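Local coordinates for protein thioredoxin (Thermosipho africanus, PDB 6MOS) that probably works as a small thiol-disulfide oxidoreductase, reducing disulfides of other proteins by means of a redox-active CxxC pair at the start of a helix, at residues E31-D36 with S69-K74; K53-D58 with N105-Y110; K92-N97 with S101-T106. One frame throughout, in Å; residues are numbered along the deposited sequence. Where two conformers were deposited one is given.

Contact 1 (E31-D36 with S69-K74)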
loop_
_atom_site.group_PDB
_atom_site.type_symbol
_atom_site.label_atom_id
_atom_site.label_comp_id
_atom_site.label_asym_id
_atom_site.label_seq_id
_atom_site.Cartn_x
_atom_site.Cartn_y
_atom_site.Cartn_z
ATOM N N GLU A 31 -0.141 -3.770 -0.064
ATOM C CA GLU A 31 1.110 -3.937 0.664
ATOM C C GLU A 31 1.570 -2.558 1.111
ATOM O O GLU A 31 1.714 -1.658 0.281
ATOM C CB GLU A 31 2.162 -4.629 -0.201
ATOM C CG GLU A 31 1.833 -6.146 -0.332
ATOM C CD GLU A 31 2.847 -6.950 -1.131
ATOM O OE1 GLU A 31 3.709 -6.351 -1.775
ATOM O OE2 GLU A 31 2.763 -8.215 -1.137
ATOM N N TYR A 32 1.770 -2.394 2.419
ATOM C CA TYR A 32 2.111 -1.107 3.022
ATOM C C TYR A 32 3.500 -1.242 3.626
ATOM O O TYR A 32 3.681 -1.994 4.584
ATOM C CB TYR A 32 1.088 -0.737 4.090
ATOM C CG TYR A 32 1.318 0.613 4.719
ATOM C CD1 TYR A 32 1.004 1.765 4.030
ATOM C CD2 TYR A 32 1.828 0.726 6.005
ATOM C CE1 TYR A 32 1.221 3.007 4.595
ATOM C CE2 TYR A 32 2.050 1.972 6.587
ATOM C CZ TYR A 32 1.742 3.105 5.870
ATOM O OH TYR A 32 1.942 4.357 6.429
ATOM N N PHE A 33 4.474 -0.520 3.078
ATOM C CA PHE A 33 5.862 -0.603 3.526
ATOM C C PHE A 33 6.162 0.559 4.457
ATOM O O PHE A 33 5.904 1.717 4.113
ATOM C CB PHE A 33 6.833 -0.600 2.345
ATOM C CG PHE A 33 6.638 -1.759 1.396
ATOM C CD1 PHE A 33 5.706 -1.681 0.368
ATOM C CD2 PHE A 33 7.389 -2.917 1.533
ATOM C CE1 PHE A 33 5.522 -2.747 -0.514
ATOM C CE2 PHE A 33 7.213 -3.992 0.659
ATOM C CZ PHE A 33 6.280 -3.908 -0.360
ATOM N N LYS A 34 6.704 0.252 5.634
ATOM C CA LYS A 34 6.888 1.272 6.656
ATOM C C LYS A 34 8.149 0.968 7.452
ATOM O O LYS A 34 8.783 -0.075 7.290
ATOM C CB LYS A 34 5.655 1.357 7.577
ATOM C CG LYS A 34 5.259 0.035 8.287
ATOM C CD LYS A 34 6.038 -0.158 9.605
ATOM C CE LYS A 34 5.585 -1.395 10.368
ATOM N NZ LYS A 34 6.189 -1.388 11.739
ATOM N N ASN A 35 8.518 1.908 8.316
ATOM C CA ASN A 35 9.357 1.572 9.451
ATOM C C ASN A 35 8.840 2.354 10.648
ATOM O O ASN A 35 7.980 3.234 10.519
ATOM C CB ASN A 35 10.841 1.802 9.148
ATOM C CG ASN A 35 11.210 3.250 9.058
ATOM O OD1 ASN A 35 10.886 4.049 9.932
ATOM N ND2 ASN A 35 11.915 3.595 7.993
ATOM N N ASP A 36 9.320 2.004 11.833
ATOM C CA ASP A 36 8.694 2.581 13.011
ATOM C C ASP A 36 9.292 3.931 13.385
ATOM O O ASP A 36 8.852 4.534 14.367
ATOM C CB ASP A 36 8.757 1.599 14.184
ATOM C CG ASP A 36 7.656 0.545 14.112
ATOM O OD1 ASP A 36 6.644 0.778 13.410
ATOM O OD2 ASP A 36 7.792 -0.515 14.756
ATOM N N SER A 69 14.195 -8.223 3.406
ATOM C CA SER A 69 14.401 -9.080 2.237
ATOM C C SER A 69 13.371 -8.797 1.140
ATOM O O SER A 69 13.725 -8.438 0.013
ATOM C CB SER A 69 14.337 -10.557 2.642
ATOM O OG SER A 69 15.456 -10.929 3.423
ATOM N N TYR A 70 12.091 -8.998 1.450
ATOM C CA TYR A 70 11.064 -8.798 0.425
ATOM C C TYR A 70 11.019 -7.353 -0.081
ATOM O O TYR A 70 10.973 -7.167 -1.310
ATOM C CB TYR A 70 9.692 -9.266 0.943
ATOM C CG TYR A 70 8.558 -8.966 -0.020
ATOM C CD1 TYR A 70 8.419 -9.676 -1.211
ATOM C CD2 TYR A 70 7.631 -7.966 0.256
ATOM C CE1 TYR A 70 7.380 -9.391 -2.103
ATOM C CE2 TYR A 70 6.591 -7.672 -0.630
ATOM C CZ TYR A 70 6.471 -8.386 -1.805
ATOM O OH TYR A 70 5.439 -8.087 -2.685
ATOM N N PRO A 71 11.070 -6.316 0.764
ATOM C CA PRO A 71 11.153 -4.946 0.215
ATOM C C PRO A 71 12.320 -4.756 -0.735
ATOM O O PRO A 71 12.182 -4.073 -1.758
ATOM C CB PRO A 71 11.295 -4.074 1.471
ATOM C CG PRO A 71 10.663 -4.869 2.548
ATOM C CD PRO A 71 10.956 -6.304 2.232
ATOM N N ALA A 72 13.472 -5.363 -0.436
ATOM C CA ALA A 72 14.626 -5.196 -1.312
ATOM C C ALA A 72 14.393 -5.885 -2.651
ATOM O O ALA A 72 14.768 -5.355 -3.704
ATOM C CB ALA A 72 15.882 -5.731 -0.622
ATOM N N GLN A 73 13.753 -7.055 -2.630
ATOM C CA GLN A 73 13.381 -7.738 -3.864
ATOM C C GLN A 73 12.398 -6.913 -4.688
ATOM O O GLN A 73 12.513 -6.850 -5.918
ATOM C CB GLN A 73 12.779 -9.106 -3.543
ATOM C CG GLN A 73 12.164 -9.832 -4.739
ATOM C CD GLN A 73 11.293 -11.015 -4.320
ATOM O OE1 GLN A 73 11.708 -11.847 -3.511
ATOM N NE2 GLN A 73 10.077 -11.089 -4.872
ATOM N N LYS A 74 11.428 -6.274 -4.030
ATOM C CA LYS A 74 10.452 -5.436 -4.726
ATOM C C LYS A 74 10.984 -4.059 -5.096
ATOM O O LYS A 74 10.234 -3.267 -5.689
ATOM C CB LYS A 74 9.197 -5.254 -3.873
ATOM C CG LYS A 74 8.348 -6.489 -3.748
ATOM C CD LYS A 74 7.645 -6.872 -5.046
ATOM C CE LYS A 74 6.520 -5.897 -5.365
ATOM N NZ LYS A 74 5.697 -6.363 -6.523
#

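Contact 2 (K53-D58 with N105-Y110)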
loop_
_atom_site.group_PDB
_atom_site.type_symbol
_atom_site.label_atom_id
_atom_site.label_comp_id
_atom_site.label_asym_id
_atom_site.label_seq_id
_atom_site.Cartn_x
_atom_site.Cartn_y
_atom_site.Cartn_z
ATOM N N LYS A 53 -10.129 -2.390 5.098
ATOM C CA LYS A 53 -11.350 -2.922 5.694
ATOM C C LYS A 53 -12.582 -2.440 4.938
ATOM O O LYS A 53 -13.543 -3.194 4.752
ATOM C CB LYS A 53 -11.419 -2.513 7.166
ATOM C CG LYS A 53 -12.657 -3.000 7.900
ATOM C CD LYS A 53 -13.282 -1.889 8.742
ATOM C CE LYS A 53 -14.321 -2.435 9.728
ATOM N NZ LYS A 53 -15.234 -3.473 9.149
ATOM N N ASN A 54 -12.562 -1.184 4.481
ATOM C CA ASN A 54 -13.707 -0.610 3.783
ATOM C C ASN A 54 -13.976 -1.303 2.454
ATOM O O ASN A 54 -15.131 -1.371 2.018
ATOM C CB ASN A 54 -13.471 0.876 3.550
ATOM C CG ASN A 54 -14.714 1.691 3.748
ATOM O OD1 ASN A 54 -15.042 2.080 4.871
ATOM N ND2 ASN A 54 -15.425 1.958 2.656
ATOM N N PHE A 55 -12.935 -1.807 1.792
ATOM C CA PHE A 55 -13.074 -2.490 0.513
ATOM C C PHE A 55 -12.918 -3.999 0.630
ATOM O O PHE A 55 -12.905 -4.687 -0.397
ATOM C CB PHE A 55 -12.058 -1.951 -0.499
ATOM C CG PHE A 55 -12.306 -0.535 -0.922
ATOM C CD1 PHE A 55 -13.209 -0.248 -1.931
ATOM C CD2 PHE A 55 -11.618 0.514 -0.329
ATOM C CE1 PHE A 55 -13.429 1.054 -2.330
ATOM C CE2 PHE A 55 -11.834 1.825 -0.723
ATOM C CZ PHE A 55 -12.742 2.096 -1.727
ATOM N N ASP A 56 -12.793 -4.528 1.848
ATOM C CA ASP A 56 -12.579 -5.954 2.073
ATOM C C ASP A 56 -11.390 -6.466 1.267
ATOM O O ASP A 56 -11.464 -7.492 0.590
ATOM C CB ASP A 56 -13.839 -6.752 1.749
ATOM C CG ASP A 56 -15.008 -6.348 2.605
ATOM O OD1 ASP A 56 -15.021 -6.738 3.791
ATOM O OD2 ASP A 56 -15.907 -5.642 2.098
ATOM N N ILE A 57 -10.282 -5.729 1.330
ATOM C CA ILE A 57 -9.045 -6.108 0.656
ATOM C C ILE A 57 -8.018 -6.475 1.718
ATOM O O ILE A 57 -7.871 -5.757 2.715
ATOM C CB ILE A 57 -8.532 -4.972 -0.247
ATOM C CG1 ILE A 57 -9.468 -4.773 -1.442
ATOM C CG2 ILE A 57 -7.104 -5.250 -0.721
ATOM C CD1 ILE A 57 -9.079 -3.577 -2.304
ATOM N N ASP A 58 -7.327 -7.603 1.519
ATOM C CA ASP A 58 -6.235 -7.980 2.410
ATOM C C ASP A 58 -5.176 -6.892 2.411
ATOM O O ASP A 58 -4.929 -6.255 1.386
ATOM C CB ASP A 58 -5.591 -9.294 1.968
ATOM C CG ASP A 58 -6.451 -10.500 2.249
ATOM O OD1 ASP A 58 -7.416 -10.386 3.038
ATOM O OD2 ASP A 58 -6.143 -11.563 1.682
ATOM N N ASN A 105 -8.646 6.507 -4.674
ATOM C CA ASN A 105 -9.130 6.716 -6.032
ATOM C C ASN A 105 -8.708 5.578 -6.952
ATOM O O ASN A 105 -9.494 5.134 -7.798
ATOM C CB ASN A 105 -8.627 8.055 -6.560
ATOM C CG ASN A 105 -9.551 8.644 -7.586
ATOM O OD1 ASN A 105 -9.205 8.735 -8.767
ATOM N ND2 ASN A 105 -10.746 9.038 -7.150
ATOM N N THR A 106 -7.475 5.084 -6.799
ATOM C CA THR A 106 -7.011 3.988 -7.645
ATOM C C THR A 106 -7.774 2.707 -7.340
ATOM O O THR A 106 -8.152 1.969 -8.260
ATOM C CB THR A 106 -5.504 3.774 -7.465
ATOM O OG1 THR A 106 -4.795 4.933 -7.922
ATOM C CG2 THR A 106 -5.027 2.562 -8.247
ATOM N N ILE A 107 -8.015 2.433 -6.054
ATOM C CA ILE A 107 -8.768 1.241 -5.684
ATOM C C ILE A 107 -10.176 1.309 -6.259
ATOM O O ILE A 107 -10.686 0.326 -6.811
ATOM C CB ILE A 107 -8.778 1.066 -4.153
ATOM C CG1 ILE A 107 -7.358 0.855 -3.639
ATOM C CG2 ILE A 107 -9.663 -0.094 -3.745
ATOM C CD1 ILE A 107 -7.267 0.573 -2.138
ATOM N N GLU A 108 -10.811 2.482 -6.181
ATOM C CA GLU A 108 -12.171 2.606 -6.698
ATOM C C GLU A 108 -12.209 2.467 -8.214
ATOM O O GLU A 108 -13.053 1.734 -8.753
ATOM C CB GLU A 108 -12.785 3.933 -6.253
ATOM C CG GLU A 108 -13.316 3.860 -4.837
ATOM C CD GLU A 108 -14.103 5.084 -4.424
ATOM O OE1 GLU A 108 -13.877 6.167 -5.006
ATOM O OE2 GLU A 108 -14.952 4.959 -3.512
ATOM N N ARG A 109 -11.296 3.136 -8.919
ATOM C CA ARG A 109 -11.266 3.024 -10.375
ATOM C C ARG A 109 -11.002 1.592 -10.813
ATOM O O ARG A 109 -11.636 1.097 -11.755
ATOM C CB ARG A 109 -10.209 3.958 -10.964
ATOM C CG ARG A 109 -10.498 5.445 -10.803
ATOM C CD ARG A 109 -9.855 6.256 -11.922
ATOM N NE ARG A 109 -8.546 5.730 -12.303
ATOM C CZ ARG A 109 -7.408 6.031 -11.684
ATOM N NH1 ARG A 109 -7.416 6.851 -10.641
ATOM N NH2 ARG A 109 -6.263 5.501 -12.103
ATOM N N TYR A 110 -10.065 0.903 -10.145
ATOM C CA TYR A 110 -9.778 -0.477 -10.520
ATOM C C TYR A 110 -10.987 -1.373 -10.300
ATOM O O TYR A 110 -11.299 -2.229 -11.140
ATOM C CB TYR A 110 -8.575 -1.012 -9.740
ATOM C CG TYR A 110 -8.176 -2.400 -10.196
ATOM C CD1 TYR A 110 -7.491 -2.586 -11.393
ATOM C CD2 TYR A 110 -8.504 -3.519 -9.448
ATOM C CE1 TYR A 110 -7.132 -3.840 -11.818
ATOM C CE2 TYR A 110 -8.146 -4.789 -9.866
ATOM C CZ TYR A 110 -7.458 -4.939 -11.050
ATOM O OH TYR A 110 -7.100 -6.198 -11.463
#

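Contact 3 (K92-N97 with S101-T106)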
loop_
_atom_site.group_PDB
_atom_site.type_symbol
_atom_site.label_atom_id
_atom_site.label_comp_id
_atom_site.label_asym_id
_atom_site.label_seq_id
_atom_site.Cartn_x
_atom_site.Cartn_y
_atom_site.Cartn_z
ATOM N N LYS A 92 -0.555 -0.650 -9.089
ATOM C CA LYS A 92 -0.103 0.723 -8.908
ATOM C C LYS A 92 0.792 0.793 -7.682
ATOM O O LYS A 92 0.500 0.164 -6.662
ATOM C CB LYS A 92 -1.296 1.677 -8.748
ATOM C CG LYS A 92 -0.945 3.151 -8.891
ATOM C CD LYS A 92 -0.829 3.543 -10.357
ATOM C CE LYS A 92 -1.045 5.035 -10.532
ATOM N NZ LYS A 92 -0.161 5.826 -9.622
ATOM N N ARG A 93 1.880 1.551 -7.792
ATOM C CA ARG A 93 2.785 1.790 -6.683
ATOM C C ARG A 93 2.740 3.271 -6.326
ATOM O O ARG A 93 2.685 4.134 -7.214
ATOM C CB ARG A 93 4.211 1.341 -7.040
ATOM C CG ARG A 93 5.236 1.521 -5.937
ATOM C CD ARG A 93 6.614 1.051 -6.379
ATOM N NE ARG A 93 6.641 -0.372 -6.688
ATOM C CZ ARG A 93 7.701 -1.154 -6.484
ATOM N NH1 ARG A 93 8.808 -0.635 -5.968
ATOM N NH2 ARG A 93 7.646 -2.446 -6.777
ATOM N N PHE A 94 2.716 3.562 -5.026
ATOM C CA PHE A 94 2.763 4.932 -4.521
ATOM C C PHE A 94 3.999 5.079 -3.645
ATOM O O PHE A 94 4.133 4.383 -2.640
ATOM C CB PHE A 94 1.514 5.274 -3.707
ATOM C CG PHE A 94 0.222 5.065 -4.437
ATOM C CD1 PHE A 94 -0.379 3.815 -4.473
ATOM C CD2 PHE A 94 -0.412 6.123 -5.070
ATOM C CE1 PHE A 94 -1.583 3.621 -5.140
ATOM C CE2 PHE A 94 -1.625 5.931 -5.735
ATOM C CZ PHE A 94 -2.203 4.684 -5.771
ATOM N N ALA A 95 4.896 5.989 -4.010
ATOM C CA ALA A 95 6.049 6.257 -3.161
ATOM C C ALA A 95 6.449 7.711 -3.356
ATOM O O ALA A 95 6.057 8.350 -4.336
ATOM C CB ALA A 95 7.223 5.335 -3.484
ATOM N N ARG A 96 7.211 8.227 -2.395
ATOM C CA ARG A 96 7.816 9.561 -2.463
ATOM C C ARG A 96 6.807 10.690 -2.296
ATOM O O ARG A 96 6.866 11.428 -1.307
ATOM C CB ARG A 96 8.586 9.747 -3.776
ATOM C CG ARG A 96 9.938 9.056 -3.801
ATOM C CD ARG A 96 10.606 9.158 -5.163
ATOM N NE ARG A 96 11.877 8.436 -5.201
ATOM C CZ ARG A 96 11.991 7.124 -5.401
ATOM N NH1 ARG A 96 10.905 6.377 -5.578
ATOM N NH2 ARG A 96 13.194 6.555 -5.419
ATOM N N ASN A 97 5.894 10.863 -3.253
ATOM C CA ASN A 97 4.945 11.979 -3.191
ATOM C C ASN A 97 3.566 11.486 -3.614
ATOM O O ASN A 97 3.285 11.347 -4.810
ATOM C CB ASN A 97 5.396 13.153 -4.053
ATOM C CG ASN A 97 4.986 14.497 -3.466
ATOM O OD1 ASN A 97 4.640 14.595 -2.285
ATOM N ND2 ASN A 97 5.019 15.538 -4.288
ATOM N N SER A 101 -5.685 10.042 -0.593
ATOM C CA SER A 101 -6.826 10.075 -1.508
ATOM C C SER A 101 -6.501 9.429 -2.854
ATOM O O SER A 101 -7.383 8.812 -3.468
ATOM C CB SER A 101 -7.295 11.516 -1.709
ATOM O OG SER A 101 -6.250 12.319 -2.212
ATOM N N GLU A 102 -5.255 9.553 -3.325
ATOM C CA GLU A 102 -4.860 8.893 -4.569
ATOM C C GLU A 102 -5.005 7.385 -4.460
ATOM O O GLU A 102 -5.412 6.727 -5.422
ATOM C CB GLU A 102 -3.418 9.229 -4.937
ATOM C CG GLU A 102 -3.100 10.702 -5.037
ATOM C CD GLU A 102 -1.639 10.925 -5.337
ATOM O OE1 GLU A 102 -1.050 10.100 -6.069
ATOM O OE2 GLU A 102 -1.068 11.907 -4.827
ATOM N N VAL A 103 -4.659 6.819 -3.300
ATOM C CA VAL A 103 -4.784 5.379 -3.102
ATOM C C VAL A 103 -6.244 4.953 -3.184
ATOM O O VAL A 103 -6.589 3.984 -3.871
ATOM C CB VAL A 103 -4.157 4.965 -1.760
ATOM C CG1 VAL A 103 -4.294 3.452 -1.551
ATOM C CG2 VAL A 103 -2.696 5.391 -1.725
ATOM N N ILE A 104 -7.123 5.669 -2.482
ATOM C CA ILE A 104 -8.544 5.340 -2.540
ATOM C C ILE A 104 -9.053 5.448 -3.967
ATOM O O ILE A 104 -9.807 4.586 -4.446
ATOM C CB ILE A 104 -9.349 6.241 -1.586
ATOM C CG1 ILE A 104 -8.948 5.966 -0.137
ATOM C CG2 ILE A 104 -10.848 5.998 -1.774
ATOM C CD1 ILE A 104 -9.469 6.993 0.849
ATOM N N ASN A 105 -8.646 6.507 -4.674
ATOM C CA ASN A 105 -9.130 6.716 -6.032
ATOM C C ASN A 105 -8.708 5.578 -6.952
ATOM O O ASN A 105 -9.494 5.134 -7.798
ATOM C CB ASN A 105 -8.627 8.055 -6.560
ATOM C CG ASN A 105 -9.551 8.644 -7.586
ATOM O OD1 ASN A 105 -9.205 8.735 -8.767
ATOM N ND2 ASN A 105 -10.746 9.038 -7.150
ATOM N N THR A 106 -7.475 5.084 -6.799
ATOM C CA THR A 106 -7.011 3.988 -7.645
ATOM C C THR A 106 -7.774 2.707 -7.340
ATOM O O THR A 106 -8.152 1.969 -8.260
ATOM C CB THR A 106 -5.504 3.774 -7.465
ATOM O OG1 THR A 106 -4.795 4.933 -7.922
ATOM C CG2 THR A 106 -5.027 2.562 -8.247
#

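Contact 1 (E31-D36 with S69-K74)
Phe33 and Glu31 of strand 29-34 pack against Tyr70 and Pro71 of the short helix 69-73, a buried strand-to-helix contact on the sheet face opposite helix 39-55. The two axes run 107° apart, so the helix lies crosswise over the strand. Tyr70 swings its ring toward the sheet because its CG stands anti to the backbone N (chi1 175°), and its hydroxyl donates a hydrogen bond to the carboxylate of Glu31: Tyr70 OH to Glu31 OE1 is 2.6 Å, received on the syn lone pair. OE1 lies at the phenol edge, in the ring plane, while the carboxylate itself stands nearly perpendicular to that ring. The other oxygen, OE2, takes a salt bridge from Lys29. Phe33 makes the apolar part of the contact: its CZ meets Tyr70 CE2 at 3.8 Å, and its CD2 meets Pro71 CG at 3.9 Å, both partners lying at the edge of the phenylalanine ring. Lys74 CG lies over one face of the Tyr70 ring, offset toward its rim, its amine going on to Glu90. With a phenylalanine in place of Tyr70, the buried Glu31 OE1 would probably be left without its hydroxyl donor and the carboxylate would be freer to turn. Ile62 of strand 58-63 touches Phe33, Tyr70 and Pro71 as well. A single helix laid across this sheet face, with two helices on the other, is the layering of the thioredoxin fold.

Contact 2 (K53-D58 with N105-Y110)
Phe55, in the last turn of helix 39-55, reaches across to Ile107 and Glu108 of helix 100-115. At CB its first torsion sets CG anti to the carbonyl carbon (chi1 -68°), and the ring is sent toward the second helix. CG is the first atom to meet anything there: Ile107 CG2 lies 3.9 Å from it. That methyl sits almost over the middle of the ring, 3.9 Å from the Phe55 centroid and only 9° off the normal, so CD1 and CD2, then CE1 and CE2, lie at much the same distance from it. This is a CH-pi contact square on one face. Further out the partner changes. CE1 begins to meet the methylene of Glu108, and the tip, Phe55 CZ, lies 3.6 Å from Glu108 CG. Glu108 leaves its helix at the flank of the contact and runs extended beyond CG, its carboxylate plane standing close to perpendicular to the ring. The aliphatic CG makes the closest approach to the aromatic tip, and one carboxylate oxygen, Glu108 OE2, comes near the same CZ at 4.0 Å; Glu108 itself is exposed.

Ile107 CG2 has a second neighbour on the inner side: Ile57 CD1, at 3.8 Å. The chain gets from Phe55 to Ile57 through Asp56, whose positive phi (53°) belongs to a Schellman motif; the reversal brings Ile57 back in to face Ile107. Ile57 and Ile107 both rest on Ile30 of strand 29-34, and Ile107 also touches Ile84, so the row of apolar side chains passes from the helix pair down onto the sheet. Two long helices packed side by side on one face of the central sheet are a defining feature of the thioredoxin fold.

Contact 3 (K92-N97 with S101-T106)
Lys92 meets Thr106 with the root of its side chain: Lys92 CB lies 3.9 Å from the methyl CG2 of Thr106. Beyond that the lysine bends at chi2 (80°) and climbs along the rim of the contact. Its amine comes into the neighbourhood of the Glu102 carboxylate without touching it, Lys92 NZ to Glu102 OE1 being 5.6 Å, near enough for a mild attraction perhaps.

Arg93 turns to the other side of the sheet, and Phe94 follows as the buried centre of the contact. Val103 CG2 stands over the middle of its ring, 3.8 Å from the Phe94 centroid and 6° off the normal, a CH-pi contact. Round the rim, Thr106 comes in at the edge with CB in the ring plane, and its OG1 approaches Phe94 CZ to 3.4 Å. That hydroxyl is already engaged: Thr106 OG1 donates to Glu102 O at 3.1 Å, and the same carbonyl takes the helical bond from Thr106 N on the opposite face of its plane. One backbone oxygen thus carries two donors, and the hydroxyl is fixed where it borders the aromatic edge. Glu102 adds its CB, 3.8 Å from Phe94 CE2, while its OE2 accepts a bond from Ser99 N.

Strand and helix run almost exactly antiparallel here, 176° between their directions. They form the closing strand-to-helix step of the thioredoxin fold, in which the edge strand 89-95 turns back into the C-terminal helix.

After Ala95 the chain makes a tight turn at Arg96, in a classic gamma-turn conformation, with Asn97 N bonded to Ala95 O at 2.7 Å. Asn97 then passes the N-terminal part of the helix, where its backbone O lies loosely near the carboxylate of Glu102.

How the contacts relate
Starting from the N terminus, the chain runs through strand 29-34, helix 39-55 and strand 58-63 before contact 1 closes that first loop with helix 69-73. Contact 2 opens inside this loop, at 53-58, and closes only at 105-110, so the two cross. Contact 3 comes after contact 1 has closed; it opens at 92-97, within the long loop of contact 2, and ends on the same helix 100-115, sharing Asn105 and Thr106 with it. Contact 1 ties one face of the sheet to its short helix, whereas contacts 2 and 3 bind the C-terminal helix to helix 39-55 and to the edge strand. Contacts 1 and 3 meet where Lys74 O probably accepts a hydrogen bond from Arg93 NH2.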